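Local coordinates for leucine-rich repeat protein (Bacteroides thetaiotaomicron, PDB 4ECN) that is of unknown function but, as an extracellular leucine-rich repeat protein, probably binds other proteins, at residues Leu624-Asn629 against Gly647-Ser652. Residues are numbered along the deposited sequence; the frame is centred on the assembly and turned at random.
Sequences LGFSHN and GSVDFS
Leu624 and Val649 are bridge partners in the parallel sheet of a leucine-rich repeat solenoid, where equivalent strands of successive repeats stack side by side. Leu624 gives its N-H to Ser648 O, and its carbonyl takes the N-H of Asp650 and a water proton; on the apolar face its CD1 rests 4.1 Å from Val649 CG1. Beside Gly625, its bridge partner Asp650 extends its carboxylate from the other face, CG anti to the backbone N (chi1 180°). Phe626 N continues the ladder with a 2.9 Å hydrogen bond to Asp650 O, and its ring lies beside that of Phe651, the two pointing the same way. With planes 11° apart but slid past one another, the rings meet mainly where Phe626 CG and CD1 approach Phe651 CE1. Ser627, whose hydroxyl is bonded to Asp603, packs CB 3.4 Å from Asp650 OD2, which is hydrogen-bonded to Tyr394 OH. Asp650 OD1 is gripped twice by Ser652: N-H, from above the carboxylate plane, makes an Asx turn, and OG binds on the syn side. An alanine at Asp650 would probably leave Tyr394 OH without OD2 and Ser652 N and OG without OD1, undoing the Asx turn. Past Ser627, His628 N bonds Ser652 O at 3.0 Å, while ND1 hydrogen-bonds Ser627 OG, close to the ring plane.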
loop_
_atom_site.group_PDB
_atom_site.type_symbol
_atom_site.label_atom_id
_atom_site.label_comp_id
_atom_site.label_asym_id
_atom_site.label_seq_id
_atom_site.Cartn_x
_atom_site.Cartn_y
_atom_site.Cartn_z
ATOM N N LEU A 624 -23.847 -1.991 -3.420
ATOM C CA LEU A 624 -23.563 -2.229 -4.834
ATOM C C LEU A 624 -23.423 -0.904 -5.582
ATOM O O LEU A 624 -24.147 0.045 -5.273
ATOM C CB LEU A 624 -24.690 -3.058 -5.425
ATOM C CG LEU A 624 -25.032 -4.369 -4.733
ATOM C CD1 LEU A 624 -26.228 -4.982 -5.378
ATOM C CD2 LEU A 624 -23.881 -5.362 -4.802
ATOM N N GLY A 625 -22.495 -0.831 -6.533
ATOM C CA GLY A 625 -22.254 0.398 -7.276
ATOM C C GLY A 625 -22.521 0.295 -8.757
ATOM O O GLY A 625 -21.934 -0.556 -9.443
ATOM N N PHE A 626 -23.434 1.157 -9.251
ATOM C CA PHE A 626 -23.795 1.262 -10.669
ATOM C C PHE A 626 -23.806 2.727 -11.082
ATOM O O PHE A 626 -24.377 3.075 -12.121
ATOM C CB PHE A 626 -25.164 0.616 -10.965
ATOM C CG PHE A 626 -25.436 -0.729 -10.335
ATOM C CD1 PHE A 626 -26.013 -0.819 -9.071
ATOM C CD2 PHE A 626 -25.138 -1.905 -11.013
ATOM C CE1 PHE A 626 -26.272 -2.053 -8.498
ATOM C CE2 PHE A 626 -25.401 -3.144 -10.440
ATOM C CZ PHE A 626 -25.962 -3.209 -9.184
ATOM N N SER A 627 -23.210 3.598 -10.254
ATOM C CA SER A 627 -23.204 5.026 -10.498
ATOM C C SER A 627 -22.317 5.389 -11.659
ATOM O O SER A 627 -21.443 4.614 -12.034
ATOM C CB SER A 627 -22.739 5.781 -9.259
ATOM O OG SER A 627 -21.334 5.662 -9.121
ATOM N N HIS A 628 -22.499 6.608 -12.183
ATOM C CA HIS A 628 -21.708 7.212 -13.244
ATOM C C HIS A 628 -21.651 6.300 -14.467
ATOM O O HIS A 628 -20.577 5.856 -14.881
ATOM C CB HIS A 628 -20.306 7.579 -12.755
ATOM C CG HIS A 628 -20.322 8.705 -11.764
ATOM N ND1 HIS A 628 -20.464 8.471 -10.397
ATOM C CD2 HIS A 628 -20.244 10.039 -11.972
ATOM C CE1 HIS A 628 -20.444 9.667 -9.824
ATOM N NE2 HIS A 628 -20.301 10.640 -10.724
ATOM N N ASN A 629 -22.836 6.050 -15.047
ATOM C CA ASN A 629 -23.006 5.286 -16.280
ATOM C C ASN A 629 -24.030 6.008 -17.164
ATOM O O ASN A 629 -24.200 7.223 -17.024
ATOM C CB ASN A 629 -23.401 3.838 -16.011
ATOM C CG ASN A 629 -22.253 2.990 -15.608
ATOM O OD1 ASN A 629 -21.537 2.478 -16.443
ATOM N ND2 ASN A 629 -22.073 2.795 -14.327
ATOM N N GLY A 647 -27.538 -3.310 2.291
ATOM C CA GLY A 647 -27.365 -1.970 2.837
ATOM C C GLY A 647 -27.798 -0.877 1.873
ATOM O O GLY A 647 -28.476 0.079 2.285
ATOM N N SER A 648 -27.433 -1.016 0.569
ATOM C CA SER A 648 -27.758 0.004 -0.418
ATOM C C SER A 648 -27.480 -0.380 -1.906
ATOM O O SER A 648 -26.662 -1.259 -2.205
ATOM C CB SER A 648 -26.931 1.252 -0.122
ATOM O OG SER A 648 -25.539 0.971 -0.078
ATOM N N VAL A 649 -28.128 0.356 -2.828
ATOM C CA VAL A 649 -27.858 0.294 -4.257
ATOM C C VAL A 649 -27.584 1.711 -4.683
ATOM O O VAL A 649 -28.337 2.610 -4.280
ATOM C CB VAL A 649 -28.935 -0.390 -5.125
ATOM C CG1 VAL A 649 -28.926 -1.887 -4.921
ATOM C CG2 VAL A 649 -30.325 0.192 -4.887
ATOM N N ASP A 650 -26.489 1.943 -5.428
ATOM C CA ASP A 650 -26.148 3.290 -5.902
ATOM C C ASP A 650 -26.312 3.383 -7.429
ATOM O O ASP A 650 -25.546 2.786 -8.211
ATOM C CB ASP A 650 -24.723 3.697 -5.484
ATOM C CG ASP A 650 -24.258 5.084 -5.929
ATOM O OD1 ASP A 650 -25.136 5.956 -6.226
ATOM O OD2 ASP A 650 -23.023 5.322 -5.932
ATOM N N PHE A 651 -27.320 4.156 -7.841
ATOM C CA PHE A 651 -27.620 4.393 -9.249
ATOM C C PHE A 651 -27.514 5.873 -9.584
ATOM O O PHE A 651 -28.111 6.328 -10.556
ATOM C CB PHE A 651 -29.024 3.872 -9.584
ATOM C CG PHE A 651 -29.199 2.379 -9.533
ATOM C CD1 PHE A 651 -28.706 1.574 -10.551
ATOM C CD2 PHE A 651 -29.957 1.790 -8.536
ATOM C CE1 PHE A 651 -28.910 0.201 -10.535
ATOM C CE2 PHE A 651 -30.169 0.413 -8.519
ATOM C CZ PHE A 651 -29.630 -0.378 -9.509
ATOM N N SER A 652 -26.759 6.625 -8.788
ATOM C CA SER A 652 -26.574 8.054 -9.020
ATOM C C SER A 652 -25.814 8.293 -10.328
ATOM O O SER A 652 -25.077 7.419 -10.774
ATOM C CB SER A 652 -25.841 8.713 -7.848
ATOM O OG SER A 652 -24.544 8.176 -7.635
HETATM O O HOH W 1 -23.904 1.375 -2.949
#